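PDB 5HXD: murein peptide amidase A from Escherichia coli O157:H7, which probably hydrolyses the gamma-D-glutamyl-diaminopimelic acid amide bond of murein tripeptide in muropeptide degradation, using a zinc ion. Local coordinates for residues E170-L175 with L230-K236; R99-N105 with P192-W198. All coordinates share one frame; numbering follows the deposited sequence.

Contact 1 (E170-L175 with L230-K236); sequences ELGEWL and LLRWHPK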
ATOM      1  N   GLU A 170       8.023 -27.688   9.948  1.00 59.36           N
ATOM      2  CA  GLU A 170       6.650 -28.046   9.598  1.00 60.94           C
ATOM      3  C   GLU A 170       5.860 -26.867   9.013  1.00 59.80           C
ATOM      4  O   GLU A 170       5.193 -26.980   7.967  1.00 54.36           O
ATOM      5  CB  GLU A 170       5.928 -28.595  10.830  1.00 58.71           C
ATOM      6  CG  GLU A 170       4.503 -29.045  10.565  1.00 58.52           C
ATOM      7  CD  GLU A 170       3.828 -29.579  11.807  1.00 62.12           C
ATOM      8  OE1 GLU A 170       4.508 -29.653  12.853  1.00 60.72           O
ATOM      9  OE2 GLU A 170       2.624 -29.914  11.741  1.00 61.12           O
ATOM     10  N   LEU A 171       5.933 -25.743   9.716  1.00 58.64           N
ATOM     11  CA  LEU A 171       5.254 -24.525   9.323  1.00 56.14           C
ATOM     12  C   LEU A 171       5.734 -24.111   7.938  1.00 55.93           C
ATOM     13  O   LEU A 171       4.949 -23.675   7.094  1.00 49.42           O
ATOM     14  CB  LEU A 171       5.518 -23.436  10.362  1.00 56.10           C
ATOM     15  CG  LEU A 171       4.761 -22.119  10.278  1.00 53.24           C
ATOM     16  CD1 LEU A 171       3.315 -22.361   9.888  1.00 52.52           C
ATOM     17  CD2 LEU A 171       4.843 -21.442  11.626  1.00 49.58           C
ATOM     18  N   GLY A 172       7.029 -24.296   7.709  1.00 56.50           N
ATOM     19  CA  GLY A 172       7.635 -24.001   6.427  1.00 59.30           C
ATOM     20  C   GLY A 172       7.083 -24.859   5.306  1.00 61.38           C
ATOM     21  O   GLY A 172       6.885 -24.375   4.183  1.00 61.46           O
ATOM     22  N   GLU A 173       6.837 -26.134   5.606  1.00 60.68           N
ATOM     23  CA  GLU A 173       6.271 -27.055   4.622  1.00 60.97           C
ATOM     24  C   GLU A 173       4.753 -26.899   4.548  1.00 57.18           C
ATOM     25  O   GLU A 173       4.156 -27.116   3.496  1.00 56.72           O
ATOM     26  CB  GLU A 173       6.675 -28.502   4.943  1.00 58.60           C
ATOM     27  CG  GLU A 173       8.184 -28.701   4.827  1.00 63.26           C
ATOM     28  CD  GLU A 173       8.659 -30.119   5.049  1.00 74.37           C
ATOM     29  OE1 GLU A 173       8.616 -30.609   6.207  1.00 66.72           O
ATOM     30  OE2 GLU A 173       9.107 -30.728   4.053  1.00 80.70           O
ATOM     31  N   TRP A 174       4.132 -26.507   5.654  1.00 55.02           N
ATOM     32  CA  TRP A 174       2.732 -26.131   5.611  1.00 50.07           C
ATOM     33  C   TRP A 174       2.548 -24.941   4.686  1.00 57.32           C
ATOM     34  O   TRP A 174       1.682 -24.953   3.809  1.00 57.74           O
ATOM     35  CB  TRP A 174       2.196 -25.785   6.997  1.00 51.81           C
ATOM     36  CG  TRP A 174       0.739 -25.468   6.934  1.00 53.56           C
ATOM     37  CD1 TRP A 174      -0.289 -26.353   7.025  1.00 54.48           C
ATOM     38  CD2 TRP A 174       0.142 -24.179   6.729  1.00 56.66           C
ATOM     39  NE1 TRP A 174      -1.491 -25.701   6.896  1.00 57.41           N
ATOM     40  CE2 TRP A 174      -1.255 -24.364   6.713  1.00 56.46           C
ATOM     41  CE3 TRP A 174       0.650 -22.887   6.556  1.00 56.98           C
ATOM     42  CZ2 TRP A 174      -2.152 -23.305   6.533  1.00 59.53           C
ATOM     43  CZ3 TRP A 174      -0.247 -21.831   6.373  1.00 55.60           C
ATOM     44  CH2 TRP A 174      -1.629 -22.049   6.367  1.00 54.62           C
ATOM     45  N   LEU A 175       3.363 -23.909   4.895  1.00 56.70           N
ATOM     46  CA  LEU A 175       3.259 -22.670   4.126  1.00 53.98           C
ATOM     47  C   LEU A 175       3.450 -22.954   2.650  1.00 54.56           C
ATOM     48  O   LEU A 175       2.727 -22.419   1.805  1.00 53.13           O
ATOM     49  CB  LEU A 175       4.293 -21.638   4.608  1.00 54.63           C
ATOM     50  CG  LEU A 175       4.026 -20.947   5.953  1.00 49.96           C
ATOM     51  CD1 LEU A 175       5.266 -20.252   6.480  1.00 46.14           C
ATOM     52  CD2 LEU A 175       2.864 -19.970   5.844  1.00 51.19           C
ATOM     53  N   LEU A 230      -3.546 -19.737   8.269  1.00 57.60           N
ATOM     54  CA  LEU A 230      -2.285 -19.399   8.930  1.00 54.40           C
ATOM     55  C   LEU A 230      -2.511 -18.670  10.253  1.00 52.67           C
ATOM     56  O   LEU A 230      -1.748 -18.846  11.208  1.00 51.36           O
ATOM     57  CB  LEU A 230      -1.410 -18.542   8.014  1.00 57.92           C
ATOM     58  CG  LEU A 230      -0.076 -18.115   8.633  1.00 57.15           C
ATOM     59  CD1 LEU A 230       0.693 -19.338   9.137  1.00 57.06           C
ATOM     60  CD2 LEU A 230       0.757 -17.315   7.642  1.00 52.43           C
ATOM     61  N   LEU A 231      -3.561 -17.854  10.309  1.00 53.14           N
ATOM     62  CA  LEU A 231      -3.915 -17.152  11.548  1.00 57.52           C
ATOM     63  C   LEU A 231      -4.323 -18.129  12.663  1.00 55.06           C
ATOM     64  O   LEU A 231      -4.303 -17.767  13.836  1.00 55.47           O
ATOM     65  CB  LEU A 231      -5.041 -16.138  11.298  1.00 49.57           C
ATOM     66  CG  LEU A 231      -4.761 -15.046  10.246  1.00 52.62           C
ATOM     67  CD1 LEU A 231      -6.036 -14.441   9.693  1.00 53.16           C
ATOM     68  CD2 LEU A 231      -3.885 -13.949  10.803  1.00 48.83           C
ATOM     69  N   ARG A 232      -4.680 -19.359  12.296  1.00 52.10           N
ATOM     70  CA  ARG A 232      -5.119 -20.366  13.270  1.00 57.86           C
ATOM     71  C   ARG A 232      -4.278 -21.643  13.224  1.00 53.38           C
ATOM     72  O   ARG A 232      -4.749 -22.705  13.608  1.00 53.75           O
ATOM     73  CB  ARG A 232      -6.593 -20.726  13.030  1.00 58.19           C
ATOM     74  CG  ARG A 232      -6.871 -21.259  11.621  1.00 57.36           C
ATOM     75  CD  ARG A 232      -8.287 -21.814  11.467  1.00 55.67           C
ATOM     76  NE  ARG A 232      -8.451 -22.546  10.207  1.00 54.08           N
ATOM     77  CZ  ARG A 232      -9.561 -23.190   9.853  1.00 58.80           C
ATOM     78  NH1 ARG A 232     -10.608 -23.184  10.663  1.00 61.18           N
ATOM     79  NH2 ARG A 232      -9.629 -23.834   8.690  1.00 57.09           N
ATOM     80  N   TRP A 233      -3.042 -21.537  12.744  1.00 52.39           N
ATOM     81  CA  TRP A 233      -2.210 -22.704  12.490  1.00 54.52           C
ATOM     82  C   TRP A 233      -1.650 -23.307  13.768  1.00 59.22           C
ATOM     83  O   TRP A 233      -1.158 -22.588  14.633  1.00 63.27           O
ATOM     84  CB  TRP A 233      -1.056 -22.347  11.555  1.00 51.95           C
ATOM     85  CG  TRP A 233      -0.078 -23.494  11.280  1.00 60.11           C
ATOM     86  CD1 TRP A 233      -0.114 -24.357  10.223  1.00 59.02           C
ATOM     87  CD2 TRP A 233       1.071 -23.884  12.062  1.00 59.50           C
ATOM     88  NE1 TRP A 233       0.929 -25.257  10.297  1.00 57.73           N
ATOM     89  CE2 TRP A 233       1.682 -24.981  11.427  1.00 57.22           C
ATOM     90  CE3 TRP A 233       1.649 -23.410  13.258  1.00 57.87           C
ATOM     91  CZ2 TRP A 233       2.823 -25.617  11.911  1.00 57.77           C
ATOM     92  CZ3 TRP A 233       2.790 -24.036  13.745  1.00 53.18           C
ATOM     93  CH2 TRP A 233       3.364 -25.125  13.072  1.00 54.84           C
ATOM     94  N   HIS A 234      -1.721 -24.631  13.876  1.00 59.79           N
ATOM     95  CA  HIS A 234      -1.048 -25.361  14.952  1.00 64.20           C
ATOM     96  C   HIS A 234      -0.368 -26.593  14.361  1.00 65.02           C
ATOM     97  O   HIS A 234      -0.751 -27.049  13.277  1.00 64.20           O
ATOM     98  CB  HIS A 234      -2.026 -25.753  16.079  1.00 62.04           C
ATOM     99  CG  HIS A 234      -3.200 -26.545  15.622  1.00 68.77           C
ATOM    100  ND1 HIS A 234      -4.483 -26.003  15.520  1.00 73.61           N
ATOM    101  CD2 HIS A 234      -3.341 -27.837  15.249  1.00 67.16           C
ATOM    102  CE1 HIS A 234      -5.318 -26.915  15.108  1.00 72.31           C
ATOM    103  NE2 HIS A 234      -4.649 -28.056  14.927  1.00 64.79           N
ATOM    104  N   PRO A 235       0.668 -27.119  15.051  1.00 66.85           N
ATOM    105  CA  PRO A 235       1.362 -28.300  14.519  1.00 64.85           C
ATOM    106  C   PRO A 235       0.465 -29.545  14.491  1.00 69.85           C
ATOM    107  O   PRO A 235      -0.629 -29.526  15.060  1.00 69.32           O
ATOM    108  CB  PRO A 235       2.552 -28.469  15.470  1.00 58.42           C
ATOM    109  CG  PRO A 235       2.207 -27.668  16.687  1.00 52.80           C
ATOM    110  CD  PRO A 235       1.352 -26.557  16.231  1.00 58.20           C
ATOM    111  N   LYS A 236       0.955 -30.605  13.848  1.00 70.53           N
ATOM    112  CA  LYS A 236       0.146 -31.749  13.403  1.00 76.35           C
ATOM    113  C   LYS A 236      -0.862 -32.385  14.378  1.00 84.57           C
ATOM    114  O   LYS A 236      -1.979 -32.712  13.961  1.00 87.65           O
ATOM    115  CB  LYS A 236       1.081 -32.864  12.916  1.00 80.40           C
ATOM    116  CG  LYS A 236       0.548 -33.600  11.688  1.00 85.57           C
ATOM    117  CD  LYS A 236       0.818 -35.095  11.749  1.00 83.91           C
ATOM    118  CE  LYS A 236      -0.182 -35.845  10.877  1.00 80.13           C
ATOM    119  NZ  LYS A 236      -0.236 -37.288  11.209  1.00 79.55           N
TER
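The indole of W233 meets L171 with one face and W174 with its pyrrole edge, both on helix 170-178. L171 CD1 sits almost over the centre of that face, 3.5 Å from the centroid of the W233 five-membered ring and 15° off the ring normal, a CH-pi contact. L171 CD2 reaches the benzo side of the same indole, and over the opposite face lies P235 N, offset toward the rim. W233 points NE1 and CD1 at a face of W174; the two five-membered rings form a T-shaped pair with centroids 4.4 Å apart and planes at 63°. With its CG anti to the backbone N (chi1 177°), W233 sends the indole across to the helix. L230 fills in beyond the pair: its CD1 lies 3.8 Å from W174 CZ3, and its CD2 is 3.8 Å from L175 CD2.

Residues 230-236 begin the C-terminal tail of the M14 alpha/beta fold, which leaves helix 224-230 through a type I beta turn from L230 to W233 and then runs past helix 170-178. At the outer end the extended side chain of E170 passes the benzo edge of W233, with E170 CG 4.0 Å from W233 CZ2, and carries its carboxylate to P235 and K236. There E170 OE2 accepts a weak hydrogen bond from K236 N at 2.8 Å.

Behind this layer, L175 packs on V154 and L230 on F156, both of strand 153-157 in the middle of the mixed sheet, while L171 rests on W152. The W233 carbonyl is hydrogen-bonded to H73 NE2, which ties the tail to the loop before strand 74-76.

Contact 2 (R99-N105 with P192-W198); sequences RNFPAAN and PGSFGSW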
ATOM      1  N   ARG A  99      17.498  -3.798   6.037  1.00 38.32           N
ATOM      2  CA  ARG A  99      18.952  -3.791   6.177  1.00 39.03           C
ATOM      3  C   ARG A  99      19.284  -3.012   7.431  1.00 39.51           C
ATOM      4  O   ARG A  99      20.457  -2.795   7.738  1.00 45.17           O
ATOM      5  CB  ARG A  99      19.666  -3.166   4.963  1.00 39.39           C
ATOM      6  CG  ARG A  99      19.391  -3.831   3.629  1.00 38.78           C
ATOM      7  CD  ARG A  99      19.943  -5.234   3.578  1.00 35.95           C
ATOM      8  NE  ARG A  99      19.665  -5.870   2.303  1.00 38.08           N
ATOM      9  CZ  ARG A  99      18.503  -6.428   1.973  1.00 42.05           C
ATOM     10  NH1 ARG A  99      17.485  -6.431   2.830  1.00 39.66           N
ATOM     11  NH2 ARG A  99      18.354  -6.969   0.768  1.00 42.52           N
ATOM     12  N   ASN A 100      18.242  -2.607   8.156  1.00 36.20           N
ATOM     13  CA  ASN A 100      18.371  -1.751   9.339  1.00 39.12           C
ATOM     14  C   ASN A 100      18.301  -2.456  10.729  1.00 43.68           C
ATOM     15  O   ASN A 100      18.373  -1.796  11.764  1.00 43.87           O
ATOM     16  CB  ASN A 100      17.292  -0.660   9.271  1.00 37.25           C
ATOM     17  CG  ASN A 100      17.618   0.558  10.132  1.00 44.94           C
ATOM     18  OD1 ASN A 100      16.816   0.965  10.983  1.00 43.59           O
ATOM     19  ND2 ASN A 100      18.798   1.144   9.917  1.00 43.99           N
ATOM     20  N   PHE A 101      18.167  -3.778  10.775  1.00 38.88           N
ATOM     21  CA  PHE A 101      18.004  -4.438  12.066  1.00 38.40           C
ATOM     22  C   PHE A 101      19.352  -4.675  12.748  1.00 42.67           C
ATOM     23  O   PHE A 101      20.317  -5.111  12.108  1.00 38.39           O
ATOM     24  CB  PHE A 101      17.230  -5.753  11.907  1.00 38.89           C
ATOM     25  CG  PHE A 101      15.757  -5.560  11.690  1.00 37.37           C
ATOM     26  CD1 PHE A 101      14.872  -5.630  12.759  1.00 37.67           C
ATOM     27  CD2 PHE A 101      15.256  -5.285  10.429  1.00 37.41           C
ATOM     28  CE1 PHE A 101      13.502  -5.439  12.582  1.00 35.38           C
ATOM     29  CE2 PHE A 101      13.887  -5.094  10.237  1.00 39.94           C
ATOM     30  CZ  PHE A 101      13.006  -5.173  11.330  1.00 38.51           C
ATOM     31  N   PRO A 102      19.419  -4.394  14.065  1.00 44.60           N
ATOM     32  CA  PRO A 102      20.654  -4.473  14.858  1.00 41.04           C
ATOM     33  C   PRO A 102      21.234  -5.891  14.999  1.00 42.50           C
ATOM     34  O   PRO A 102      21.877  -6.185  16.004  1.00 45.09           O
ATOM     35  CB  PRO A 102      20.223  -3.930  16.220  1.00 42.93           C
ATOM     36  CG  PRO A 102      18.756  -4.187  16.277  1.00 45.51           C
ATOM     37  CD  PRO A 102      18.274  -3.953  14.882  1.00 38.92           C
ATOM     38  N   ALA A 103      21.021  -6.738  13.998  1.00 38.23           N
ATOM     39  CA  ALA A 103      21.733  -8.005  13.866  1.00 42.63           C
ATOM     40  C   ALA A 103      23.249  -7.810  13.908  1.00 44.73           C
ATOM     41  O   ALA A 103      23.747  -6.695  13.714  1.00 46.18           O
ATOM     42  CB  ALA A 103      21.333  -8.693  12.576  1.00 40.17           C
ATOM     43  N   ALA A 104      23.992  -8.885  14.161  1.00 42.17           N
ATOM     44  CA  ALA A 104      25.445  -8.763  14.224  1.00 43.80           C
ATOM     45  C   ALA A 104      26.010  -8.379  12.848  1.00 44.88           C
ATOM     46  O   ALA A 104      26.977  -7.621  12.756  1.00 45.46           O
ATOM     47  CB  ALA A 104      26.080 -10.052  14.735  1.00 40.51           C
ATOM     48  N   ASN A 105      25.381  -8.864  11.782  1.00 44.09           N
ATOM     49  CA  ASN A 105      25.920  -8.669  10.434  1.00 45.48           C
ATOM     50  C   ASN A 105      25.562  -7.338   9.776  1.00 43.94           C
ATOM     51  O   ASN A 105      25.743  -7.202   8.569  1.00 44.24           O
ATOM     52  CB  ASN A 105      25.464  -9.800   9.512  1.00 38.97           C
ATOM     53  CG  ASN A 105      23.980  -9.756   9.226  1.00 37.43           C
ATOM     54  OD1 ASN A 105      23.235  -8.991   9.839  1.00 38.50           O
ATOM     55  ND2 ASN A 105      23.536 -10.595   8.304  1.00 36.66           N
ATOM     56  N   PRO A 192      22.596  -8.082   4.817  1.00 42.92           N
ATOM     57  CA  PRO A 192      23.067  -7.626   6.131  1.00 37.01           C
ATOM     58  C   PRO A 192      22.037  -6.756   6.839  1.00 39.57           C
ATOM     59  O   PRO A 192      21.417  -5.906   6.209  1.00 40.57           O
ATOM     60  CB  PRO A 192      24.317  -6.807   5.793  1.00 43.81           C
ATOM     61  CG  PRO A 192      24.104  -6.346   4.384  1.00 36.30           C
ATOM     62  CD  PRO A 192      23.363  -7.469   3.711  1.00 35.75           C
ATOM     63  N   GLY A 193      21.844  -6.972   8.134  1.00 39.80           N
ATOM     64  CA  GLY A 193      20.908  -6.174   8.906  1.00 38.29           C
ATOM     65  C   GLY A 193      19.447  -6.519   8.656  1.00 40.00           C
ATOM     66  O   GLY A 193      18.563  -5.791   9.103  1.00 42.36           O
ATOM     67  N   SER A 194      19.186  -7.620   7.953  1.00 40.86           N
ATOM     68  CA  SER A 194      17.810  -8.060   7.673  1.00 42.18           C
ATOM     69  C   SER A 194      17.062  -8.519   8.937  1.00 41.57           C
ATOM     70  O   SER A 194      17.678  -8.829   9.962  1.00 39.25           O
ATOM     71  CB  SER A 194      17.806  -9.190   6.640  1.00 41.42           C
ATOM     72  OG  SER A 194      18.087 -10.441   7.245  1.00 39.40           O
ATOM     73  N   PHE A 195      15.733  -8.542   8.857  1.00 37.86           N
ATOM     74  CA  PHE A 195      14.910  -8.890  10.001  1.00 36.60           C
ATOM     75  C   PHE A 195      15.202 -10.341  10.403  1.00 42.28           C
ATOM     76  O   PHE A 195      15.358 -10.657  11.585  1.00 43.47           O
ATOM     77  CB  PHE A 195      13.428  -8.681   9.679  1.00 34.70           C
ATOM     78  CG  PHE A 195      12.493  -9.258  10.701  1.00 39.42           C
ATOM     79  CD1 PHE A 195      12.378  -8.688  11.958  1.00 42.79           C
ATOM     80  CD2 PHE A 195      11.735 -10.379  10.409  1.00 39.75           C
ATOM     81  CE1 PHE A 195      11.523  -9.223  12.908  1.00 37.30           C
ATOM     82  CE2 PHE A 195      10.883 -10.916  11.342  1.00 41.01           C
ATOM     83  CZ  PHE A 195      10.771 -10.332  12.597  1.00 41.32           C
ATOM     84  N   GLY A 196      15.317 -11.211   9.407  1.00 40.67           N
ATOM     85  CA  GLY A 196      15.679 -12.590   9.639  1.00 38.86           C
ATOM     86  C   GLY A 196      17.059 -12.744  10.236  1.00 38.73           C
ATOM     87  O   GLY A 196      17.291 -13.651  11.029  1.00 45.61           O
ATOM     88  N   SER A 197      17.981 -11.869   9.857  1.00 39.71           N
ATOM     89  CA  SER A 197      19.323 -11.897  10.423  1.00 39.18           C
ATOM     90  C   SER A 197      19.284 -11.556  11.911  1.00 42.81           C
ATOM     91  O   SER A 197      20.061 -12.091  12.713  1.00 43.74           O
ATOM     92  CB  SER A 197      20.244 -10.923   9.691  1.00 39.27           C
ATOM     93  OG  SER A 197      20.778 -11.485   8.510  1.00 41.38           O
ATOM     94  N   TRP A 198      18.390 -10.642  12.267  1.00 39.41           N
ATOM     95  CA  TRP A 198      18.223 -10.245  13.650  1.00 43.45           C
ATOM     96  C   TRP A 198      17.559 -11.373  14.437  1.00 46.39           C
ATOM     97  O   TRP A 198      17.873 -11.633  15.592  1.00 42.72           O
ATOM     98  CB  TRP A 198      17.383  -8.983  13.728  1.00 39.06           C
ATOM     99  CG  TRP A 198      17.230  -8.427  15.106  1.00 43.84           C
ATOM    100  CD1 TRP A 198      18.179  -7.786  15.845  1.00 45.31           C
ATOM    101  CD2 TRP A 198      16.040  -8.431  15.899  1.00 45.26           C
ATOM    102  NE1 TRP A 198      17.657  -7.391  17.052  1.00 43.58           N
ATOM    103  CE2 TRP A 198      16.344  -7.772  17.108  1.00 41.38           C
ATOM    104  CE3 TRP A 198      14.746  -8.923  15.700  1.00 42.76           C
ATOM    105  CZ2 TRP A 198      15.408  -7.594  18.107  1.00 40.22           C
ATOM    106  CZ3 TRP A 198      13.829  -8.756  16.690  1.00 38.56           C
ATOM    107  CH2 TRP A 198      14.157  -8.087  17.880  1.00 43.36           C
TER
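F101 offers one ring face to F195, whose CA stands over it 3.9 Å from the centroid and whose ring turns an edge toward it in a T-shaped pair, planes at 64°. The carbonyl oxygen of G193 lies at the F101 ring edge, in its plane. F101 also borders a face of the W198 indole, toward the rim; A103 N meets the indole edge, and P102 CG comes within 3.5 Å of W198 NE1.

The same G193 oxygen accepts from F101 N at 2.6 Å, on a lone pair in the carbonyl plane. N105, its chi1 of 69° setting CG between backbone N and carbonyl carbon, bridges two groups: OD1 takes G193 N at 3.0 Å from above its carbonyl plane, and ND2 donates to S197 OG at 2.9 Å. S194 is the N-cap of helix 195-201, its OG accepting from S197 N, and N105 thus grips the capped first turn.

R99 runs its aliphatic part past the P192 carbonyl; its side chain is about 3 Å from a cacodylate ion, probably from the crystallisation medium, and about 7 Å from the zinc ion (nearest atoms). In the N98-R99-N100 motif it probably matches the arginine that binds the substrate's terminal carboxylate in M14 carboxypeptidases. Deeper in the fold, F101 and W198 rest on C142 and F195 on I145, so helix 136-148 backs the joined loop and helix start.

The centres of contacts 1 and 2 lie 25 Å apart, with nearest atoms about 12 Å from each other, in the same M14 catalytic domain. Along the chain their segments alternate, 99-105, 170-175, 192-198 and 230-236, so the two contacts cross along the chain. Both lie around the mixed sheet: contact 1 packs on strand 153-157, which ends at H157, a predicted zinc ligand, whereas contact 2 rests on helix 136-148, which leads into that strand. Contact 2 borders the metal site, with R99 about 5 Å from H49 between side chains; contact 1 lies farther off, the L175 side chain being about 11 Å from that of the predicted catalytic E210, and joins helix 170-178 to the C-terminal tail.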